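Local atomic coordinates of oxidoreductase, short chain dehydrogenase/reductase family protein (Bifidobacterium adolescentis L2-32, PDB entry 6OW4), a protein that acts as an NADH-dependent 20beta-hydroxysteroid dehydrogenase of the short-chain dehydrogenase/reductase family. Residues 123-128 / 173-179; 168-174 / 218-224; 223-229 / 280-286. All blocks are in the same frame, centred on the assembly; numbering follows the deposited sequence.

Contact 1. Residues 123-128 / 173-179. With NAD (nicotinamide-adenine-dinucleotide), chain N.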
loop_
_atom_site.group_PDB
_atom_site.type_symbol
_atom_site.label_atom_id
_atom_site.label_comp_id
_atom_site.label_asym_id
_atom_site.label_seq_id
_atom_site.Cartn_x
_atom_site.Cartn_y
_atom_site.Cartn_z
ATOM N N ASP F 123 -7.976 -13.866 26.150
ATOM C CA ASP F 123 -7.766 -12.396 26.036
ATOM C C ASP F 123 -6.970 -12.097 24.761
ATOM O O ASP F 123 -7.173 -11.016 24.186
ATOM C CB ASP F 123 -7.020 -11.834 27.249
ATOM C CG ASP F 123 -7.769 -11.975 28.563
ATOM O OD1 ASP F 123 -8.761 -11.244 28.754
ATOM O OD2 ASP F 123 -7.354 -12.817 29.383
ATOM N N PHE F 124 -6.081 -13.005 24.354
ATOM C CA PHE F 124 -5.238 -12.872 23.138
ATOM C C PHE F 124 -5.126 -14.224 22.426
ATOM O O PHE F 124 -5.305 -15.271 23.071
ATOM C CB PHE F 124 -3.849 -12.347 23.504
ATOM C CG PHE F 124 -3.046 -13.286 24.369
ATOM C CD1 PHE F 124 -2.225 -14.249 23.799
ATOM C CD2 PHE F 124 -3.125 -13.219 25.751
ATOM C CE1 PHE F 124 -1.496 -15.118 24.596
ATOM C CE2 PHE F 124 -2.390 -14.086 26.545
ATOM C CZ PHE F 124 -1.577 -15.034 25.968
ATOM N N ALA F 125 -4.824 -14.187 21.128
ATOM C CA ALA F 125 -4.562 -15.370 20.279
ATOM C C ALA F 125 -3.473 -15.018 19.264
ATOM O O ALA F 125 -3.652 -14.033 18.523
ATOM C CB ALA F 125 -5.834 -15.817 19.604
ATOM N N PHE F 126 -2.375 -15.776 19.262
ATOM C CA PHE F 126 -1.291 -15.685 18.252
ATOM C C PHE F 126 -1.464 -16.840 17.261
ATOM O O PHE F 126 -1.021 -17.969 17.548
ATOM C CB PHE F 126 0.086 -15.668 18.921
ATOM C CG PHE F 126 1.244 -15.486 17.971
ATOM C CD1 PHE F 126 1.135 -14.669 16.855
ATOM C CD2 PHE F 126 2.455 -16.121 18.202
ATOM C CE1 PHE F 126 2.203 -14.505 15.987
ATOM C CE2 PHE F 126 3.523 -15.953 17.335
ATOM C CZ PHE F 126 3.395 -15.147 16.229
ATOM N N LEU F 127 -2.104 -16.547 16.128
ATOM C CA LEU F 127 -2.516 -17.539 15.101
ATOM C C LEU F 127 -1.369 -17.681 14.095
ATOM O O LEU F 127 -1.451 -17.107 12.991
ATOM C CB LEU F 127 -3.825 -17.054 14.472
ATOM C CG LEU F 127 -4.895 -16.657 15.490
ATOM C CD1 LEU F 127 -5.849 -15.626 14.918
ATOM C CD2 LEU F 127 -5.651 -17.876 15.989
ATOM N N ASN F 128 -0.338 -18.426 14.502
ATOM C CA ASN F 128 1.013 -18.460 13.883
ATOM C C ASN F 128 1.156 -19.695 12.982
ATOM O O ASN F 128 1.955 -19.631 12.029
ATOM C CB ASN F 128 2.088 -18.405 14.974
ATOM C CG ASN F 128 3.489 -18.653 14.458
ATOM O OD1 ASN F 128 4.050 -17.816 13.755
ATOM N ND2 ASN F 128 4.063 -19.791 14.817
ATOM N N GLY F 173 -13.094 -7.810 25.635
ATOM C CA GLY F 173 -12.241 -7.522 24.466
ATOM C C GLY F 173 -11.068 -8.482 24.368
ATOM O O GLY F 173 -11.063 -9.487 25.107
ATOM N N GLY F 174 -10.104 -8.185 23.492
ATOM C CA GLY F 174 -8.903 -9.015 23.286
ATOM C C GLY F 174 -8.064 -8.551 22.110
ATOM O O GLY F 174 -8.435 -7.546 21.478
ATOM N N SER F 175 -6.972 -9.267 21.825
ATOM C CA SER F 175 -5.968 -8.927 20.781
ATOM C C SER F 175 -5.656 -10.161 19.927
ATOM O O SER F 175 -5.074 -11.124 20.465
ATOM C CB SER F 175 -4.716 -8.371 21.406
ATOM O OG SER F 175 -3.750 -8.057 20.413
ATOM N N LEU F 176 -6.027 -10.121 18.643
ATOM C CA LEU F 176 -5.701 -11.170 17.640
ATOM C C LEU F 176 -4.421 -10.764 16.908
ATOM O O LEU F 176 -4.388 -9.643 16.369
ATOM C CB LEU F 176 -6.864 -11.318 16.655
ATOM C CG LEU F 176 -8.242 -11.540 17.276
ATOM C CD1 LEU F 176 -9.322 -11.474 16.210
ATOM C CD2 LEU F 176 -8.298 -12.868 18.019
ATOM N N ILE F 177 -3.412 -11.640 16.905
ATOM C CA ILE F 177 -2.150 -11.466 16.125
ATOM C C ILE F 177 -2.039 -12.630 15.134
ATOM O O ILE F 177 -1.851 -13.775 15.580
ATOM C CB ILE F 177 -0.913 -11.366 17.042
ATOM C CG1 ILE F 177 -1.094 -10.316 18.144
ATOM C CG2 ILE F 177 0.338 -11.100 16.219
ATOM C CD1 ILE F 177 -1.570 -10.877 19.467
ATOM N N PHE F 178 -2.163 -12.334 13.841
ATOM C CA PHE F 178 -2.016 -13.303 12.727
ATOM C C PHE F 178 -0.607 -13.165 12.146
ATOM O O PHE F 178 -0.216 -12.035 11.816
ATOM C CB PHE F 178 -3.069 -13.042 11.647
ATOM C CG PHE F 178 -4.505 -13.221 12.074
ATOM C CD1 PHE F 178 -5.141 -12.273 12.862
ATOM C CD2 PHE F 178 -5.236 -14.320 11.652
ATOM C CE1 PHE F 178 -6.467 -12.435 13.237
ATOM C CE2 PHE F 178 -6.562 -14.478 12.022
ATOM C CZ PHE F 178 -7.175 -13.537 12.817
ATOM N N THR F 179 0.131 -14.270 12.030
ATOM C CA THR F 179 1.449 -14.310 11.343
ATOM C C THR F 179 1.208 -14.320 9.830
ATOM O O THR F 179 0.690 -15.333 9.320
ATOM C CB THR F 179 2.297 -15.505 11.796
ATOM O OG1 THR F 179 2.346 -15.509 13.223
ATOM C CG2 THR F 179 3.707 -15.459 11.251
HETATM P PA NAD N . 7.812 -23.742 11.701
HETATM O O1A NAD N . 7.570 -24.619 10.516
HETATM O O2A NAD N . 8.564 -24.528 12.785
HETATM O O5B NAD N . 6.448 -23.206 12.318
HETATM C C5B NAD N . 5.191 -23.606 11.770
HETATM C C4B NAD N . 4.422 -24.391 12.870
HETATM O O4B NAD N . 2.931 -24.495 12.406
HETATM C C3B NAD N . 4.860 -25.570 13.025
HETATM O O3B NAD N . 5.153 -25.869 14.437
HETATM C C2B NAD N . 3.666 -26.597 12.492
HETATM O O2B NAD N . 3.673 -27.826 13.278
HETATM C C1B NAD N . 2.570 -25.967 12.637
HETATM N N9A NAD N . 1.589 -26.426 11.601
HETATM C C8A NAD N . 1.544 -26.548 10.254
HETATM N N7A NAD N . 0.333 -27.059 9.917
HETATM C C5A NAD N . -0.366 -27.252 11.054
HETATM C C6A NAD N . -1.657 -27.753 11.272
HETATM N N6A NAD N . -2.715 -28.241 10.450
HETATM N N1A NAD N . -2.140 -27.848 12.533
HETATM C C2A NAD N . -1.370 -27.457 13.602
HETATM N N3A NAD N . -0.089 -26.960 13.388
HETATM C C4A NAD N . 0.403 -26.862 12.109
HETATM O O3 NAD N . 8.720 -22.454 11.226
HETATM P PN NAD N . 8.429 -20.936 11.684
HETATM O O1N NAD N . 9.518 -20.059 11.134
HETATM O O2N NAD N . 8.420 -20.862 13.211
HETATM O O5D NAD N . 7.035 -20.464 11.068
HETATM C C5D NAD N . 5.983 -19.999 11.903
HETATM C C4D NAD N . 5.041 -19.083 11.078
HETATM O O4D NAD N . 5.696 -18.030 10.673
HETATM C C3D NAD N . 4.548 -19.792 9.831
HETATM O O3D NAD N . 3.209 -19.559 9.663
HETATM C C2D NAD N . 5.370 -19.151 8.673
HETATM O O2D NAD N . 4.569 -19.261 7.421
HETATM C C1D NAD N . 5.546 -17.935 9.062
HETATM N N1N NAD N . 6.741 -17.280 8.519
HETATM C C2N NAD N . 8.012 -17.687 8.904
HETATM C C3N NAD N . 9.148 -17.051 8.380
HETATM C C7N NAD N . 10.572 -17.498 8.790
HETATM O O7N NAD N . 11.496 -17.360 8.010
HETATM N N7N NAD N . 10.824 -18.067 10.069
HETATM C C4N NAD N . 9.001 -16.011 7.481
HETATM C C5N NAD N . 7.735 -15.597 7.098
HETATM C C6N NAD N . 6.605 -16.234 7.630
HETATM O O HOH W 1 -9.651 -8.258 27.467
#
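I177 O takes one hydrogen bond from the neighbouring strand, from L127 N at 2.8 Å, and a CA-H...O contact from F126 CA at 3.3 Å. The F126 ring brings its edge to the same oxygen. The ladder continues through I177 N to A125 O (2.9 Å, essentially linear, 179°) and A125 N to S175 O, the pattern of two parallel strands. Where the strands end, N128 holds its CG anti to the backbone N (chi1 171°), which swings the amide over to T179; the hydroxyl OG1 donates a hydrogen bond to N128 OD1 at 2.9 Å, in the carbonyl plane and on a lone pair. Meanwhile N128 O accepts from ribose O3D of NAD at 2.7 Å, and T179 CG2 lies 3.3 Å from O4D of the same sugar. With an alanine here in place of N128, T179 OG1 would probably lose this acceptor and be freer to turn beside the ribose. N128 CB lies over one face of the F126 ring, whose CD1 packs on I177 CG2 at 3.7 Å. A125, L127, L176 and F178 lie against helix 142-170, while F124, F126 and N128 meet helix 52-63. Strand 42-47 flanks 124-127, and strand 223-230 flanks 174-179, in the central parallel sheet of this Rossmann-type fold.

Contact 2. Residues 168-174 / 218-224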
loop_
_atom_site.group_PDB
_atom_site.type_symbol
_atom_site.label_atom_id
_atom_site.label_comp_id
_atom_site.label_asym_id
_atom_site.label_seq_id
_atom_site.Cartn_x
_atom_site.Cartn_y
_atom_site.Cartn_z
ATOM N N ARG F 168 -16.331 -12.692 22.778
ATOM C CA ARG F 168 -17.706 -12.127 22.737
ATOM C C ARG F 168 -18.621 -12.941 23.659
ATOM O O ARG F 168 -19.394 -12.321 24.417
ATOM C CB ARG F 168 -18.226 -12.109 21.297
ATOM C CG ARG F 168 -17.484 -11.137 20.392
ATOM C CD ARG F 168 -18.037 -11.165 18.984
ATOM N NE ARG F 168 -17.701 -12.404 18.298
ATOM C CZ ARG F 168 -18.272 -12.832 17.176
ATOM N NH1 ARG F 168 -19.227 -12.122 16.596
ATOM N NH2 ARG F 168 -17.886 -13.975 16.638
ATOM N N GLU F 169 -18.516 -14.273 23.607
ATOM C CA GLU F 169 -19.305 -15.218 24.446
ATOM C C GLU F 169 -19.007 -14.971 25.929
ATOM O O GLU F 169 -19.936 -15.138 26.744
ATOM C CB GLU F 169 -19.002 -16.666 24.057
ATOM C CG GLU F 169 -19.687 -17.097 22.771
ATOM C CD GLU F 169 -19.173 -18.393 22.168
ATOM O OE1 GLU F 169 -18.455 -19.129 22.874
ATOM O OE2 GLU F 169 -19.489 -18.663 20.993
ATOM N N HIS F 170 -17.767 -14.595 26.261
ATOM C CA HIS F 170 -17.311 -14.286 27.645
ATOM C C HIS F 170 -17.551 -12.806 27.965
ATOM O O HIS F 170 -17.431 -12.440 29.151
ATOM C CB HIS F 170 -15.845 -14.703 27.831
ATOM C CG HIS F 170 -15.672 -16.177 27.981
ATOM N ND1 HIS F 170 -14.554 -16.735 28.571
ATOM C CD2 HIS F 170 -16.482 -17.206 27.655
ATOM C CE1 HIS F 170 -14.675 -18.045 28.580
ATOM N NE2 HIS F 170 -15.851 -18.359 28.028
ATOM N N GLY F 171 -17.866 -11.995 26.948
ATOM C CA GLY F 171 -18.307 -10.594 27.097
ATOM C C GLY F 171 -17.168 -9.676 27.504
ATOM O O GLY F 171 -17.327 -8.949 28.499
ATOM N N HIS F 172 -16.062 -9.704 26.756
ATOM C CA HIS F 172 -14.870 -8.836 26.963
ATOM C C HIS F 172 -14.067 -8.726 25.662
ATOM O O HIS F 172 -14.359 -9.483 24.711
ATOM C CB HIS F 172 -14.023 -9.350 28.138
ATOM C CG HIS F 172 -13.494 -10.734 27.965
ATOM N ND1 HIS F 172 -12.356 -11.007 27.228
ATOM C CD2 HIS F 172 -13.925 -11.921 28.445
ATOM C CE1 HIS F 172 -12.117 -12.302 27.254
ATOM N NE2 HIS F 172 -13.066 -12.885 27.993
ATOM N N GLY F 173 -13.094 -7.810 25.635
ATOM C CA GLY F 173 -12.241 -7.522 24.466
ATOM C C GLY F 173 -11.068 -8.482 24.368
ATOM O O GLY F 173 -11.063 -9.487 25.107
ATOM N N GLY F 174 -10.104 -8.185 23.492
ATOM C CA GLY F 174 -8.903 -9.015 23.286
ATOM C C GLY F 174 -8.064 -8.551 22.110
ATOM O O GLY F 174 -8.435 -7.546 21.478
ATOM N N LEU F 218 -15.077 -6.217 14.671
ATOM C CA LEU F 218 -15.029 -6.589 16.112
ATOM C C LEU F 218 -14.465 -5.451 16.979
ATOM O O LEU F 218 -14.154 -5.730 18.156
ATOM C CB LEU F 218 -14.184 -7.856 16.267
ATOM C CG LEU F 218 -14.623 -9.050 15.424
ATOM C CD1 LEU F 218 -13.733 -10.248 15.702
ATOM C CD2 LEU F 218 -16.082 -9.398 15.681
ATOM N N ALA F 219 -14.360 -4.225 16.449
ATOM C CA ALA F 219 -13.920 -3.026 17.204
ATOM C C ALA F 219 -14.939 -2.721 18.310
ATOM O O ALA F 219 -14.516 -2.468 19.451
ATOM C CB ALA F 219 -13.745 -1.843 16.281
ATOM N N LYS F 220 -16.231 -2.778 17.970
ATOM C CA LYS F 220 -17.387 -2.578 18.890
ATOM C C LYS F 220 -17.342 -3.576 20.057
ATOM O O LYS F 220 -18.006 -3.306 21.074
ATOM C CB LYS F 220 -18.703 -2.761 18.125
ATOM C CG LYS F 220 -18.962 -4.182 17.640
ATOM C CD LYS F 220 -20.153 -4.322 16.723
ATOM C CE LYS F 220 -20.400 -5.764 16.338
ATOM N NZ LYS F 220 -21.767 -5.970 15.806
ATOM N N ASP F 221 -16.628 -4.697 19.902
ATOM C CA ASP F 221 -16.555 -5.800 20.898
ATOM C C ASP F 221 -15.264 -5.680 21.723
ATOM O O ASP F 221 -15.033 -6.562 22.578
ATOM C CB ASP F 221 -16.660 -7.160 20.201
ATOM C CG ASP F 221 -17.916 -7.329 19.358
ATOM O OD1 ASP F 221 -19.012 -7.010 19.869
ATOM O OD2 ASP F 221 -17.791 -7.771 18.194
ATOM N N GLY F 222 -14.460 -4.638 21.481
ATOM C CA GLY F 222 -13.201 -4.367 22.202
ATOM C C GLY F 222 -12.081 -5.304 21.776
ATOM O O GLY F 222 -11.123 -5.466 22.554
ATOM N N ILE F 223 -12.184 -5.885 20.578
ATOM C CA ILE F 223 -11.194 -6.852 20.018
ATOM C C ILE F 223 -10.373 -6.132 18.943
ATOM O O ILE F 223 -10.982 -5.574 18.011
ATOM C CB ILE F 223 -11.905 -8.115 19.479
ATOM C CG1 ILE F 223 -12.693 -8.823 20.586
ATOM C CG2 ILE F 223 -10.915 -9.055 18.801
ATOM C CD1 ILE F 223 -13.603 -9.928 20.101
ATOM N N ARG F 224 -9.045 -6.126 19.094
ATOM C CA ARG F 224 -8.080 -5.619 18.083
ATOM C C ARG F 224 -7.554 -6.809 17.277
ATOM O O ARG F 224 -7.435 -7.907 17.858
ATOM C CB ARG F 224 -6.940 -4.849 18.759
ATOM C CG ARG F 224 -7.403 -3.623 19.530
ATOM C CD ARG F 224 -6.279 -2.846 20.188
ATOM N NE ARG F 224 -5.470 -3.659 21.091
ATOM C CZ ARG F 224 -4.261 -4.151 20.821
ATOM N NH1 ARG F 224 -3.679 -3.931 19.651
ATOM N NH2 ARG F 224 -3.630 -4.868 21.735
#
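The guanidinium of R168 has L218 CD2 over one face, 4.0 Å above the plane and shifted toward the rim. Its plane stands 44° from the D221 carboxylate, but the two do not pair: R168 NE and D221 OD2 remain 4.6 Å apart, and it is the aliphatic CD of R168 that comes up to D221 OD2 at 3.5 Å. The bend at chi3 (-71°) turns the arginine head out of line with its chain. That head serves other partners, with NE bonded to H164 O and NH2 in a salt bridge with D139 of a second subunit. H172 ND1 donates to G173 O at 2.9 Å, the oxygen tilted slightly out of the ring plane; NE2 meets T121 OG1. The hydrogen bonds between the segments are all backbone. G174 N donates to G222 O, and G174 O receives R224 N at 2.8 Å. G173 leaves no room for a CB, which would run into G222 O, and its CA makes a C-H...O contact with D221 O. I223 lays CG1 against G174 N at 3.9 Å and reaches R168 CG with CD1. Helix 142-170 closes in a Schellman motif at G171 before strand 174-179, and helix 198-217 returns the chain to strand 223-230. Two helix-to-strand connections side by side are characteristic of successive beta-alpha-beta units in a Rossmann-type fold, here at the N-terminal ends of these two inner strands, away from the cofactor.

Contact 3. Residues 223-229 / 280-286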
loop_
_atom_site.group_PDB
_atom_site.type_symbol
_atom_site.label_atom_id
_atom_site.label_comp_id
_atom_site.label_asym_id
_atom_site.label_seq_id
_atom_site.Cartn_x
_atom_site.Cartn_y
_atom_site.Cartn_z
ATOM N N ILE F 223 -12.184 -5.885 20.578
ATOM C CA ILE F 223 -11.194 -6.852 20.018
ATOM C C ILE F 223 -10.373 -6.132 18.943
ATOM O O ILE F 223 -10.982 -5.574 18.011
ATOM C CB ILE F 223 -11.905 -8.115 19.479
ATOM C CG1 ILE F 223 -12.693 -8.823 20.586
ATOM C CG2 ILE F 223 -10.915 -9.055 18.801
ATOM C CD1 ILE F 223 -13.603 -9.928 20.101
ATOM N N ARG F 224 -9.045 -6.126 19.094
ATOM C CA ARG F 224 -8.080 -5.619 18.083
ATOM C C ARG F 224 -7.554 -6.809 17.277
ATOM O O ARG F 224 -7.435 -7.907 17.858
ATOM C CB ARG F 224 -6.940 -4.849 18.759
ATOM C CG ARG F 224 -7.403 -3.623 19.530
ATOM C CD ARG F 224 -6.279 -2.846 20.188
ATOM N NE ARG F 224 -5.470 -3.659 21.091
ATOM C CZ ARG F 224 -4.261 -4.151 20.821
ATOM N NH1 ARG F 224 -3.679 -3.931 19.651
ATOM N NH2 ARG F 224 -3.630 -4.868 21.735
ATOM N N SER F 225 -7.276 -6.598 15.988
ATOM C CA SER F 225 -6.758 -7.622 15.044
ATOM C C SER F 225 -5.648 -7.009 14.191
ATOM O O SER F 225 -5.937 -6.061 13.437
ATOM C CB SER F 225 -7.860 -8.181 14.180
ATOM O OG SER F 225 -7.359 -9.185 13.306
ATOM N N ASN F 226 -4.430 -7.537 14.311
ATOM C CA ASN F 226 -3.233 -7.045 13.581
ATOM C C ASN F 226 -2.453 -8.243 13.037
ATOM O O ASN F 226 -2.676 -9.369 13.520
ATOM C CB ASN F 226 -2.356 -6.163 14.471
ATOM C CG ASN F 226 -3.050 -4.885 14.889
ATOM O OD1 ASN F 226 -3.263 -3.994 14.068
ATOM N ND2 ASN F 226 -3.404 -4.787 16.161
ATOM N N THR F 227 -1.575 -7.989 12.067
ATOM C CA THR F 227 -0.673 -8.996 11.457
ATOM C C THR F 227 0.785 -8.612 11.713
ATOM O O THR F 227 1.080 -7.406 11.822
ATOM C CB THR F 227 -0.932 -9.137 9.955
ATOM O OG1 THR F 227 -0.745 -7.853 9.363
ATOM C CG2 THR F 227 -2.319 -9.651 9.650
ATOM N N ILE F 228 1.648 -9.623 11.808
ATOM C CA ILE F 228 3.130 -9.489 11.803
ATOM C C ILE F 228 3.634 -10.140 10.513
ATOM O O ILE F 228 3.296 -11.313 10.279
ATOM C CB ILE F 228 3.738 -10.125 13.067
ATOM C CG1 ILE F 228 3.158 -9.493 14.335
ATOM C CG2 ILE F 228 5.259 -10.047 13.044
ATOM C CD1 ILE F 228 3.568 -10.186 15.612
ATOM N N SER F 229 4.378 -9.388 9.700
ATOM C CA SER F 229 4.954 -9.839 8.407
ATOM C C SER F 229 6.463 -9.991 8.556
ATOM O O SER F 229 7.221 -9.134 8.103
ATOM C CB SER F 229 4.597 -8.884 7.303
ATOM O OG SER F 229 3.198 -8.893 7.071
ATOM N N VAL F 280 -3.911 0.422 18.186
ATOM C CA VAL F 280 -3.423 -0.240 16.940
ATOM C C VAL F 280 -4.363 -1.409 16.627
ATOM O O VAL F 280 -4.446 -2.339 17.451
ATOM C CB VAL F 280 -1.962 -0.714 17.076
ATOM C CG1 VAL F 280 -1.384 -1.146 15.735
ATOM C CG2 VAL F 280 -1.079 0.344 17.721
ATOM N N THR F 281 -5.052 -1.349 15.487
ATOM C CA THR F 281 -5.931 -2.434 14.973
ATOM C C THR F 281 -6.037 -2.325 13.448
ATOM O O THR F 281 -6.002 -1.196 12.933
ATOM C CB THR F 281 -7.301 -2.398 15.663
ATOM O OG1 THR F 281 -7.995 -3.602 15.337
ATOM C CG2 THR F 281 -8.138 -1.200 15.271
ATOM N N GLY F 282 -6.151 -3.467 12.764
ATOM C CA GLY F 282 -6.383 -3.548 11.310
ATOM C C GLY F 282 -5.184 -3.081 10.502
ATOM O O GLY F 282 -5.388 -2.638 9.356
ATOM N N THR F 283 -3.976 -3.187 11.066
ATOM C CA THR F 283 -2.703 -2.824 10.388
ATOM C C THR F 283 -1.708 -3.986 10.487
ATOM O O THR F 283 -2.018 -4.992 11.153
ATOM C CB THR F 283 -2.120 -1.520 10.948
ATOM O OG1 THR F 283 -1.065 -1.124 10.072
ATOM C CG2 THR F 283 -1.598 -1.645 12.363
ATOM N N ASP F 284 -0.557 -3.830 9.829
ATOM C CA ASP F 284 0.532 -4.835 9.758
ATOM C C ASP F 284 1.814 -4.213 10.316
ATOM O O ASP F 284 2.044 -3.017 10.069
ATOM C CB ASP F 284 0.752 -5.296 8.317
ATOM C CG ASP F 284 1.873 -6.310 8.172
ATOM O OD1 ASP F 284 1.801 -7.364 8.839
ATOM O OD2 ASP F 284 2.816 -6.032 7.404
ATOM N N ILE F 285 2.616 -5.003 11.030
ATOM C CA ILE F 285 3.988 -4.616 11.471
ATOM C C ILE F 285 4.978 -5.564 10.788
ATOM O O ILE F 285 5.001 -6.761 11.142
ATOM C CB ILE F 285 4.101 -4.618 13.010
ATOM C CG1 ILE F 285 3.000 -3.761 13.642
ATOM C CG2 ILE F 285 5.493 -4.177 13.445
ATOM C CD1 ILE F 285 3.151 -3.521 15.130
ATOM N N ARG F 286 5.738 -5.042 9.821
ATOM C CA ARG F 286 6.811 -5.784 9.109
ATOM C C ARG F 286 8.049 -5.827 10.010
ATOM O O ARG F 286 8.439 -4.765 10.530
ATOM C CB ARG F 286 7.119 -5.129 7.760
ATOM C CG ARG F 286 5.912 -5.038 6.837
ATOM C CD ARG F 286 6.242 -4.525 5.449
ATOM N NE ARG F 286 5.057 -3.986 4.792
ATOM C CZ ARG F 286 4.994 -3.606 3.518
ATOM N NH1 ARG F 286 6.055 -3.708 2.736
ATOM N NH2 ARG F 286 3.865 -3.128 3.026
HETATM O O HOH W 2 -10.586 -3.781 16.131
HETATM O O HOH W 3 -4.730 -6.165 10.168
#
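N226 starts with CB at 3.5 Å from T283 O; its CG, anti to the carbonyl carbon (chi1 -65°), then passes T281 CA, and the amide splits between two partners. OD1 accepts from T283 N at 3.2 Å, nearly straight at 164°. ND2 donates to V280 O at 3.0 Å: the oxygen lies in the amide plane, although the donor stands well above the plane of the carbonyl it meets. R224 NH1 reaches V280 O too, at 2.8 Å and in the plane of both groups, so two side chains grip one backbone oxygen; R224 NH2 bonds L272 O. Nearby, G282 N binds S225 O at 2.7 Å, and T281 OG1 accepts from S225 N. Beyond T283 the pairing becomes an ordinary parallel ladder, with I285 N bonded to T227 O and S229 N to I285 O. On the sheet face carrying T227, S229 and D284, D284 OD1 takes two hydroxyls from the same face of its plane, T227 OG1 at 2.6 Å on the anti side and S229 OG at 2.7 Å on the syn side. Side chains of R224, N226 and T281 thus supplement the few backbone bonds along residues 280-283, while the two hydroxyls converging on OD1 probably stabilise D284 as a carboxylate.

All three contacts serve one parallel sheet. Contacts 1 and 3 are mostly buried and lie along its strands; contact 2 is only partly buried and sits at the outer turns leading into strands 174-179 and 223-230. G173 and G174 belong to contacts 1 and 2, I223 and R224 to contacts 2 and 3, so neighbouring strands are joined in sequence from 124-127 to 284-287. Chemistry follows place: contact 1 combines a backbone ladder with apolar packing and ends at the cofactor, contact 2 relies on glycine backbone, and contact 3 adds many side-chain hydrogen bonds along the approach to the last strand. Other subunits reach contacts 2 and 3, but none touches contact 1.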